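Local coordinates for mbGIPC protein (Monosiga brevicollis, PDB 6X1X), which probably binds short peptide segments of partner proteins through this PDZ domain, as a signalling-related member of the GIPC family, at residues N46-G58 and I76-P89. Numbering follows the deposited sequence.
Sequences NVAVGDHIAKING and IPIGSEFTMICVEP
N57 and T83 close one end of an antiparallel pairing between strands 52-56 and 81-87, whose axes run at 156° to each other. Two bonds join them: N57 N donates to T83 O (2.8 Å), and T83 N donates to the side-chain oxygen N57 OD1 (3.0 Å), nearly straight at 173°. N57 lies just past the end of strand 52-56, and its amide side chain takes the acceptor place that a strand carbonyl would fill. Followed outward, N57 CB bears CG anti to the carbonyl carbon (chi1 -69°), which turns the amide toward the partner strand; CG passes F82 CB, OD1 accepts from T83 N, and ND2 reaches a water that in turn donates to E81 O. The amide thus grips the neighbouring backbone with both ends, directly and through the water.

Farther along, I85 O accepts from A54 N at 2.8 Å and only weakly from K55 N, while I85 N bonds K55 O. Two residues opposite one, with the register slipping by one after I53, define a classic beta bulge. Beyond it, H52 and V87 exchange both backbone bonds.

I53, I56, M84 and C86 share the buried face. M84 CG lies 3.8 Å from I53 CG2 and also touches I56 CG1, and helix 66-75 packs on I56. A54 CB, pointing toward the partner strand, meets V87 CG2 at 3.9 Å. At the far end the D51 and E88 side chains run the same way, D51 OD1 resting 3.5 Å from E88 CG, with the carboxylates themselves apart; K7 of strand 6-12 forms salt bridges to both, which probably offsets their like charges. Strand 81-87, flanked by 6-12 and 52-56, belongs to the antiparallel sheet of the PDZ fold.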
loop_
_atom_site.group_PDB
_atom_site.type_symbol
_atom_site.label_atom_id
_atom_site.label_comp_id
_atom_site.label_asym_id
_atom_site.label_seq_id
_atom_site.Cartn_x
_atom_site.Cartn_y
_atom_site.Cartn_z
ATOM N N ASN A 46 5.642 3.584 8.289
ATOM C CA ASN A 46 4.239 3.922 8.507
ATOM C C ASN A 46 3.280 3.177 7.575
ATOM O O ASN A 46 2.237 3.719 7.203
ATOM C CB ASN A 46 4.032 5.435 8.405
ATOM C CG ASN A 46 4.361 5.984 7.021
ATOM O OD1 ASN A 46 5.127 5.391 6.264
ATOM N ND2 ASN A 46 3.773 7.130 6.685
ATOM N N VAL A 47 3.597 1.941 7.200
ATOM C CA VAL A 47 2.688 1.095 6.433
ATOM C C VAL A 47 2.568 -0.236 7.156
ATOM O O VAL A 47 3.561 -0.753 7.678
ATOM C CB VAL A 47 3.153 0.900 4.971
ATOM C CG1 VAL A 47 4.391 0.025 4.879
ATOM C CG2 VAL A 47 2.034 0.301 4.140
ATOM N N ALA A 48 1.359 -0.788 7.192
ATOM C CA ALA A 48 1.121 -2.011 7.940
ATOM C C ALA A 48 0.129 -2.901 7.210
ATOM O O ALA A 48 -0.711 -2.432 6.437
ATOM C CB ALA A 48 0.564 -1.718 9.337
ATOM N N VAL A 49 0.227 -4.202 7.491
ATOM C CA VAL A 49 -0.794 -5.141 7.048
ATOM C C VAL A 49 -2.152 -4.629 7.487
ATOM O O VAL A 49 -2.322 -4.146 8.613
ATOM C CB VAL A 49 -0.506 -6.539 7.625
ATOM C CG1 VAL A 49 -1.700 -7.458 7.436
ATOM C CG2 VAL A 49 0.736 -7.136 6.982
ATOM N N GLY A 50 -3.121 -4.707 6.583
ATOM C CA GLY A 50 -4.460 -4.231 6.825
ATOM C C GLY A 50 -4.754 -2.870 6.233
ATOM O O GLY A 50 -5.927 -2.535 6.032
ATOM N N ASP A 51 -3.724 -2.074 5.948
ATOM C CA ASP A 51 -3.950 -0.749 5.393
ATOM C C ASP A 51 -4.576 -0.863 4.011
ATOM O O ASP A 51 -4.253 -1.767 3.229
ATOM C CB ASP A 51 -2.625 0.011 5.279
ATOM C CG ASP A 51 -2.090 0.483 6.617
ATOM O OD1 ASP A 51 -2.820 0.435 7.622
ATOM O OD2 ASP A 51 -0.919 0.927 6.656
ATOM N N HIS A 52 -5.480 0.051 3.713
ATOM C CA HIS A 52 -6.040 0.161 2.377
ATOM C C HIS A 52 -5.207 1.136 1.551
ATOM O O HIS A 52 -4.657 2.111 2.075
ATOM C CB HIS A 52 -7.502 0.608 2.445
ATOM C CG HIS A 52 -8.440 -0.477 2.884
ATOM N ND1 HIS A 52 -8.672 -0.772 4.211
ATOM C CD2 HIS A 52 -9.182 -1.357 2.168
ATOM C CE1 HIS A 52 -9.528 -1.776 4.294
ATOM N NE2 HIS A 52 -9.850 -2.152 3.068
ATOM N N ILE A 53 -5.103 0.859 0.254
ATOM C CA ILE A 53 -4.344 1.705 -0.659
ATOM C C ILE A 53 -5.334 2.637 -1.343
ATOM O O ILE A 53 -6.106 2.218 -2.212
ATOM C CB ILE A 53 -3.538 0.875 -1.664
ATOM C CG1 ILE A 53 -2.551 -0.013 -0.911
ATOM C CG2 ILE A 53 -2.807 1.804 -2.635
ATOM C CD1 ILE A 53 -1.831 -1.019 -1.790
ATOM N N ALA A 54 -5.310 3.909 -0.965
ATOM C CA ALA A 54 -6.276 4.871 -1.478
ATOM C C ALA A 54 -5.811 5.542 -2.760
ATOM O O ALA A 54 -6.634 5.815 -3.643
ATOM C CB ALA A 54 -6.569 5.937 -0.420
ATOM N N LYS A 55 -4.516 5.829 -2.865
ATOM C CA LYS A 55 -3.958 6.514 -4.024
ATOM C C LYS A 55 -2.524 6.061 -4.232
ATOM O O LYS A 55 -1.821 5.716 -3.280
ATOM C CB LYS A 55 -3.924 8.039 -3.852
ATOM C CG LYS A 55 -5.267 8.697 -3.653
ATOM C CD LYS A 55 -5.201 10.203 -3.850
ATOM C CE LYS A 55 -6.581 10.815 -3.655
ATOM N NZ LYS A 55 -6.565 12.295 -3.805
ATOM N N ILE A 56 -2.086 6.101 -5.487
ATOM C CA ILE A 56 -0.680 5.983 -5.842
ATOM C C ILE A 56 -0.360 7.146 -6.761
ATOM O O ILE A 56 -1.059 7.350 -7.759
ATOM C CB ILE A 56 -0.368 4.653 -6.549
ATOM C CG1 ILE A 56 -0.572 3.479 -5.597
ATOM C CG2 ILE A 56 1.056 4.674 -7.108
ATOM C CD1 ILE A 56 -0.659 2.149 -6.329
ATOM N N ASN A 57 0.660 7.926 -6.407
ATOM C CA ASN A 57 1.090 9.061 -7.224
ATOM C C ASN A 57 -0.087 9.956 -7.613
ATOM O O ASN A 57 -0.200 10.416 -8.754
ATOM C CB ASN A 57 1.877 8.594 -8.448
ATOM C CG ASN A 57 3.215 8.019 -8.074
ATOM O OD1 ASN A 57 3.827 8.454 -7.102
ATOM N ND2 ASN A 57 3.680 7.033 -8.838
ATOM N N GLY A 58 -0.980 10.193 -6.655
ATOM C CA GLY A 58 -2.109 11.079 -6.851
ATOM C C GLY A 58 -3.310 10.479 -7.549
ATOM O O GLY A 58 -4.343 11.155 -7.652
ATOM N N ILE A 76 5.880 0.929 -12.021
ATOM C CA ILE A 76 6.819 1.957 -11.569
ATOM C C ILE A 76 8.238 1.528 -11.914
ATOM O O ILE A 76 8.657 0.427 -11.534
ATOM C CB ILE A 76 6.683 2.213 -10.063
ATOM C CG1 ILE A 76 5.297 2.788 -9.751
ATOM C CG2 ILE A 76 7.804 3.133 -9.574
ATOM C CD1 ILE A 76 4.963 2.828 -8.287
ATOM N N PRO A 77 9.007 2.340 -12.637
ATOM C CA PRO A 77 10.361 1.918 -13.006
ATOM C C PRO A 77 11.259 1.784 -11.787
ATOM O O PRO A 77 11.174 2.559 -10.831
ATOM C CB PRO A 77 10.846 3.036 -13.936
ATOM C CG PRO A 77 9.585 3.653 -14.474
ATOM C CD PRO A 77 8.609 3.578 -13.331
ATOM N N ILE A 78 12.131 0.778 -11.831
ATOM C CA ILE A 78 13.111 0.601 -10.774
ATOM C C ILE A 78 13.979 1.847 -10.686
ATOM O O ILE A 78 14.408 2.411 -11.705
ATOM C CB ILE A 78 13.930 -0.672 -11.042
ATOM C CG1 ILE A 78 13.027 -1.902 -10.938
ATOM C CG2 ILE A 78 15.097 -0.770 -10.074
ATOM C CD1 ILE A 78 13.678 -3.166 -11.427
ATOM N N GLY A 79 14.222 2.295 -9.458
ATOM C CA GLY A 79 14.960 3.508 -9.195
ATOM C C GLY A 79 14.087 4.717 -8.963
ATOM O O GLY A 79 14.594 5.754 -8.511
ATOM N N SER A 80 12.796 4.610 -9.240
ATOM C CA SER A 80 11.883 5.726 -9.069
ATOM C C SER A 80 11.389 5.810 -7.639
ATOM O O SER A 80 11.160 4.794 -6.982
ATOM C CB SER A 80 10.656 5.528 -9.956
ATOM O OG SER A 80 11.007 5.406 -11.317
ATOM N N GLU A 81 11.201 7.032 -7.173
ATOM C CA GLU A 81 10.408 7.261 -5.979
ATOM C C GLU A 81 8.935 7.247 -6.359
ATOM O O GLU A 81 8.560 7.553 -7.496
ATOM C CB GLU A 81 10.744 8.623 -5.372
ATOM C CG GLU A 81 12.210 8.807 -5.020
ATOM C CD GLU A 81 12.511 10.187 -4.466
ATOM O OE1 GLU A 81 11.574 10.850 -3.975
ATOM O OE2 GLU A 81 13.686 10.610 -4.529
ATOM N N PHE A 82 8.092 6.857 -5.408
ATOM C CA PHE A 82 6.655 6.952 -5.602
ATOM C C PHE A 82 6.011 7.291 -4.273
ATOM O O PHE A 82 6.601 7.098 -3.204
ATOM C CB PHE A 82 6.045 5.683 -6.222
ATOM C CG PHE A 82 6.068 4.469 -5.315
ATOM C CD1 PHE A 82 7.201 3.680 -5.220
ATOM C CD2 PHE A 82 4.942 4.111 -4.584
ATOM C CE1 PHE A 82 7.211 2.555 -4.399
ATOM C CE2 PHE A 82 4.946 2.983 -3.763
ATOM C CZ PHE A 82 6.081 2.212 -3.671
ATOM N N THR A 83 4.786 7.799 -4.350
ATOM C CA THR A 83 3.992 8.109 -3.173
ATOM C C THR A 83 2.728 7.262 -3.178
ATOM O O THR A 83 2.157 6.972 -4.231
ATOM C CB THR A 83 3.660 9.605 -3.111
ATOM O OG1 THR A 83 4.870 10.350 -2.941
ATOM C CG2 THR A 83 2.737 9.919 -1.943
ATOM N N MET A 84 2.308 6.841 -1.990
ATOM C CA MET A 84 1.129 6.012 -1.834
ATOM C C MET A 84 0.391 6.527 -0.614
ATOM O O MET A 84 1.008 6.759 0.431
ATOM C CB MET A 84 1.555 4.554 -1.647
ATOM C CG MET A 84 0.421 3.556 -1.636
ATOM S SD MET A 84 1.075 1.886 -1.790
ATOM C CE MET A 84 2.121 1.776 -0.337
ATOM N N ILE A 85 -0.905 6.762 -0.756
ATOM C CA ILE A 85 -1.742 7.157 0.365
ATOM C C ILE A 85 -2.405 5.898 0.887
ATOM O O ILE A 85 -3.118 5.207 0.145
ATOM C CB ILE A 85 -2.789 8.200 -0.049
ATOM C CG1 ILE A 85 -2.109 9.412 -0.686
ATOM C CG2 ILE A 85 -3.611 8.615 1.155
ATOM C CD1 ILE A 85 -1.158 10.138 0.235
ATOM N N CYS A 86 -2.145 5.586 2.150
ATOM C CA CYS A 86 -2.700 4.420 2.809
ATOM C C CYS A 86 -3.656 4.881 3.898
ATOM O O CYS A 86 -3.460 5.934 4.514
ATOM C CB CYS A 86 -1.589 3.557 3.409
ATOM S SG CYS A 86 -0.514 2.815 2.154
ATOM N N VAL A 87 -4.711 4.103 4.115
ATOM C CA VAL A 87 -5.718 4.413 5.122
ATOM C C VAL A 87 -5.812 3.236 6.076
ATOM O O VAL A 87 -6.017 2.095 5.649
ATOM C CB VAL A 87 -7.087 4.714 4.489
ATOM C CG1 VAL A 87 -8.093 5.069 5.567
ATOM C CG2 VAL A 87 -6.968 5.844 3.479
ATOM N N GLU A 88 -5.650 3.510 7.351
ATOM C CA GLU A 88 -5.716 2.454 8.345
ATOM C C GLU A 88 -7.171 2.123 8.655
ATOM O O GLU A 88 -8.002 3.027 8.780
ATOM C CB GLU A 88 -5.043 2.908 9.634
ATOM C CG GLU A 88 -3.609 3.341 9.470
ATOM C CD GLU A 88 -2.890 3.452 10.798
ATOM O OE1 GLU A 88 -3.438 2.961 11.810
ATOM O OE2 GLU A 88 -1.779 4.023 10.829
ATOM N N PRO A 89 -7.517 0.848 8.793
ATOM C CA PRO A 89 -8.865 0.508 9.256
ATOM C C PRO A 89 -9.013 0.832 10.735
ATOM O O PRO A 89 -8.037 0.977 11.473
ATOM C CB PRO A 89 -8.952 -1.000 9.003
ATOM C CG PRO A 89 -7.558 -1.462 9.114
ATOM C CD PRO A 89 -6.706 -0.353 8.536
HETATM O O HOH W 1 6.558 6.887 -9.310
#